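Local coordinates for protein HTH-type transcriptional regulator gadX (Escherichia coli, PDB 3MKL) that binds DNA as an AraC/XylS-type transcriptional regulator, activating about fifteen acid-resistance genes, among them gadA, gadB and gadC, and repressing gadW under some conditions, at residues T56-I67 and F89-Y97. Residues are numbered along the deposited sequence; the frame is centred on the assembly and turned at random. Where two conformers were deposited one is given.
Sequences TECRMQRALQLI and FIYVFRNYY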
# COMPACT_ATOMS: atom_id res chain seq x y z
N THR A 56 -1.05 -1.51 2.69
CA THR A 56 -2.08 -0.49 2.62
C THR A 56 -1.47 0.91 2.64
O THR A 56 -1.79 1.74 1.82
CB THR A 56 -3.14 -0.67 3.74
OG1 THR A 56 -3.93 -1.83 3.45
CG2 THR A 56 -4.03 0.54 3.88
N GLU A 57 -0.57 1.14 3.58
CA GLU A 57 0.05 2.44 3.75
C GLU A 57 0.83 2.88 2.51
O GLU A 57 0.70 4.01 2.06
CB GLU A 57 0.91 2.43 5.01
CG GLU A 57 0.05 2.53 6.28
CD GLU A 57 0.60 1.78 7.49
OE1 GLU A 57 1.83 1.56 7.59
OE2 GLU A 57 -0.22 1.44 8.37
N CYS A 58 1.60 1.95 1.95
CA CYS A 58 2.29 2.16 0.69
C CYS A 58 1.29 2.50 -0.42
O CYS A 58 1.52 3.37 -1.24
CB CYS A 58 3.05 0.88 0.32
SG CYS A 58 4.52 0.57 1.31
N ARG A 59 0.17 1.80 -0.44
CA ARG A 59 -0.79 2.04 -1.49
C ARG A 59 -1.49 3.40 -1.33
O ARG A 59 -1.75 4.08 -2.33
CB ARG A 59 -1.79 0.88 -1.60
CG ARG A 59 -1.16 -0.35 -2.17
CD ARG A 59 -2.06 -1.57 -2.12
NE ARG A 59 -1.48 -2.55 -3.02
CZ ARG A 59 -1.81 -3.83 -3.07
NH1 ARG A 59 -1.22 -4.61 -3.95
NH2 ARG A 59 -2.74 -4.32 -2.26
N MSE A 60 -1.79 3.80 -0.09
CA MSE A 60 -2.37 5.13 0.11
C MSE A 60 -1.39 6.23 -0.26
O MSE A 60 -1.79 7.28 -0.76
CB MSE A 60 -2.89 5.34 1.54
CG MSE A 60 -4.01 4.42 1.93
SE MSE A 60 -5.56 4.53 0.78
CE MSE A 60 -5.30 3.07 -0.45
N GLN A 61 -0.11 5.97 -0.03
CA GLN A 61 0.90 6.97 -0.33
C GLN A 61 1.02 7.17 -1.84
O GLN A 61 1.20 8.30 -2.31
CB GLN A 61 2.23 6.58 0.32
CG GLN A 61 2.24 6.83 1.84
CD GLN A 61 3.55 6.44 2.52
OE1 GLN A 61 4.21 5.48 2.14
NE2 GLN A 61 3.93 7.19 3.55
N ARG A 62 0.88 6.07 -2.60
CA ARG A 62 0.94 6.12 -4.06
C ARG A 62 -0.32 6.76 -4.63
O ARG A 62 -0.26 7.49 -5.63
CB ARG A 62 1.14 4.72 -4.65
CG ARG A 62 1.40 4.69 -6.15
CD ARG A 62 2.73 5.35 -6.53
NE ARG A 62 3.83 4.90 -5.67
CZ ARG A 62 4.78 4.02 -6.03
NH1 ARG A 62 4.78 3.50 -7.25
NH2 ARG A 62 5.72 3.68 -5.17
N ALA A 63 -1.46 6.48 -3.98
CA ALA A 63 -2.75 7.05 -4.39
C ALA A 63 -2.74 8.57 -4.43
O ALA A 63 -3.37 9.16 -5.29
CB ALA A 63 -3.87 6.53 -3.52
N LEU A 64 -2.03 9.20 -3.49
CA LEU A 64 -1.88 10.67 -3.48
C LEU A 64 -1.20 11.22 -4.73
O LEU A 64 -1.57 12.28 -5.21
CB LEU A 64 -1.12 11.16 -2.24
CG LEU A 64 -1.99 11.91 -1.24
CD1 LEU A 64 -3.30 11.16 -1.00
CD2 LEU A 64 -1.25 12.19 0.06
N GLN A 65 -0.23 10.47 -5.25
CA GLN A 65 0.54 10.88 -6.43
C GLN A 65 -0.27 10.79 -7.72
O GLN A 65 -0.04 11.56 -8.64
CB GLN A 65 1.82 10.04 -6.55
CG GLN A 65 2.68 10.04 -5.30
CD GLN A 65 4.03 9.38 -5.50
OE1 GLN A 65 4.14 8.33 -6.16
NE2 GLN A 65 5.06 9.97 -4.92
N LEU A 66 -1.20 9.84 -7.79
CA LEU A 66 -1.92 9.56 -9.04
C LEU A 66 -3.25 10.32 -9.16
O LEU A 66 -3.72 10.65 -10.25
CB LEU A 66 -2.16 8.06 -9.20
CG LEU A 66 -1.00 7.07 -9.00
CD1 LEU A 66 -1.49 5.66 -9.16
CD2 LEU A 66 0.17 7.35 -9.95
N ILE A 67 -3.84 10.61 -8.01
CA ILE A 67 -5.15 11.22 -7.98
C ILE A 67 -5.13 12.64 -8.59
O ILE A 67 -6.17 13.10 -9.07
CB ILE A 67 -5.72 11.19 -6.53
CG1 ILE A 67 -7.23 11.28 -6.53
CG2 ILE A 67 -5.00 12.20 -5.62
CD1 ILE A 67 -7.81 10.25 -5.62
N PHE A 89 -11.33 0.32 -2.37
CA PHE A 89 -10.33 1.38 -2.42
C PHE A 89 -10.86 2.69 -1.82
O PHE A 89 -10.20 3.29 -0.99
CB PHE A 89 -9.83 1.62 -3.86
CG PHE A 89 -9.09 2.92 -4.04
CD1 PHE A 89 -7.80 3.08 -3.54
CD2 PHE A 89 -9.66 3.97 -4.73
CE1 PHE A 89 -7.11 4.28 -3.74
CE2 PHE A 89 -8.98 5.16 -4.94
CZ PHE A 89 -7.72 5.32 -4.43
N ILE A 90 -12.05 3.12 -2.25
CA ILE A 90 -12.66 4.31 -1.63
C ILE A 90 -12.75 4.20 -0.10
O ILE A 90 -12.38 5.15 0.62
CB ILE A 90 -14.08 4.65 -2.24
CG1 ILE A 90 -13.96 5.09 -3.72
CG2 ILE A 90 -14.79 5.71 -1.39
CD1 ILE A 90 -15.30 5.10 -4.48
N TYR A 91 -13.19 3.05 0.40
CA TYR A 91 -13.32 2.81 1.85
C TYR A 91 -11.97 2.99 2.60
O TYR A 91 -11.90 3.59 3.67
CB TYR A 91 -13.88 1.41 2.11
CG TYR A 91 -13.44 0.83 3.43
CD1 TYR A 91 -14.12 1.16 4.62
CD2 TYR A 91 -12.38 -0.07 3.51
CE1 TYR A 91 -13.71 0.63 5.86
CE2 TYR A 91 -11.98 -0.62 4.75
CZ TYR A 91 -12.65 -0.25 5.90
OH TYR A 91 -12.27 -0.74 7.10
N VAL A 92 -10.91 2.43 2.03
CA VAL A 92 -9.62 2.44 2.70
C VAL A 92 -8.97 3.83 2.61
O VAL A 92 -8.27 4.26 3.54
CB VAL A 92 -8.71 1.36 2.12
CG1 VAL A 92 -7.34 1.45 2.71
CG2 VAL A 92 -9.28 -0.01 2.45
N PHE A 93 -9.22 4.52 1.49
CA PHE A 93 -8.74 5.91 1.32
C PHE A 93 -9.44 6.86 2.28
O PHE A 93 -8.79 7.63 2.98
CB PHE A 93 -8.92 6.36 -0.12
CG PHE A 93 -8.33 7.73 -0.44
CD1 PHE A 93 -7.13 7.83 -1.13
CD2 PHE A 93 -9.01 8.89 -0.10
CE1 PHE A 93 -6.60 9.07 -1.48
CE2 PHE A 93 -8.50 10.15 -0.44
CZ PHE A 93 -7.29 10.24 -1.14
N ARG A 94 -10.76 6.77 2.35
CA ARG A 94 -11.52 7.58 3.30
C ARG A 94 -11.08 7.34 4.76
O ARG A 94 -11.01 8.30 5.53
CB ARG A 94 -13.02 7.42 3.12
CG ARG A 94 -13.81 8.30 4.08
CD ARG A 94 -15.26 8.52 3.68
NE ARG A 94 -16.04 7.30 3.88
CZ ARG A 94 -16.53 6.55 2.90
NH1 ARG A 94 -16.36 6.88 1.62
NH2 ARG A 94 -17.20 5.46 3.20
N ASN A 95 -10.79 6.09 5.14
CA ASN A 95 -10.28 5.78 6.47
C ASN A 95 -8.93 6.44 6.70
O ASN A 95 -8.69 7.00 7.76
CB ASN A 95 -10.14 4.27 6.69
CG ASN A 95 -11.39 3.63 7.23
OD1 ASN A 95 -12.41 4.30 7.45
ND2 ASN A 95 -11.33 2.33 7.48
N TYR A 96 -8.06 6.34 5.70
CA TYR A 96 -6.71 6.86 5.80
C TYR A 96 -6.62 8.39 5.76
O TYR A 96 -5.77 8.97 6.42
CB TYR A 96 -5.86 6.26 4.67
CG TYR A 96 -4.37 6.22 5.00
CD1 TYR A 96 -3.81 5.10 5.61
CD2 TYR A 96 -3.52 7.30 4.69
CE1 TYR A 96 -2.45 5.05 5.91
CE2 TYR A 96 -2.15 7.25 4.98
CZ TYR A 96 -1.63 6.12 5.59
OH TYR A 96 -0.32 6.04 5.89
N TYR A 97 -7.49 9.05 5.00
CA TYR A 97 -7.33 10.50 4.74
C TYR A 97 -8.49 11.39 5.25
O TYR A 97 -8.37 12.61 5.34
CB TYR A 97 -7.08 10.75 3.24
CG TYR A 97 -5.72 10.28 2.78
CD1 TYR A 97 -5.58 9.30 1.77
CD2 TYR A 97 -4.56 10.82 3.34
CE1 TYR A 97 -4.29 8.91 1.34
CE2 TYR A 97 -3.29 10.42 2.92
CZ TYR A 97 -3.16 9.47 1.94
OH TYR A 97 -1.87 9.11 1.57
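M60, a selenomethionine, pushes from segment 56-67 of helix 51-67 as a knob into the hole formed by V92, F93, Y96 and Y97. CG stands beside the backbone N (chi1 -63°); the chain bends at chi2, setting SE against the backbone of F93, 3.5 Å from its CA, and again at chi3, sending CE to CE1 of F89. Further back along the same side chain, CB and CG lie over one face of the Y96 ring, a CH-pi contact with CB 3.9 Å from the ring centroid. SE meets the F93 and Y96 rings obliquely, in Met-aromatic contacts. At the edge of the Y96 ring comes CG of E57, 3.6 Å from Y96 OH, while T56 CG2 meets V92 CG1.

Y97 takes L64 CD1 over one ring face, 3.4 Å from CZ, and has M60 O at its edge; Y97 OH lies 3.0 Å from M60 O, at most a weak hydrogen bond, since the hydroxyl proton could go to another acceptor. Three residues on from M60, A63 CB touches the edge of the F89 ring, near its plane; I67 CD1 reaches the F93 ring obliquely and loosely, 4.5 Å from CE1. P101, at the start of helix 101-107, also touches F89, F93 and I67.

The segment axes cross at -90°, 10.6 Å apart. Helix 51-67 fits the long linker between the two helix-turn-helix subdomains of AraC/XylS-type domains, packed here against the second predicted motif's last helix, probably its recognition helix.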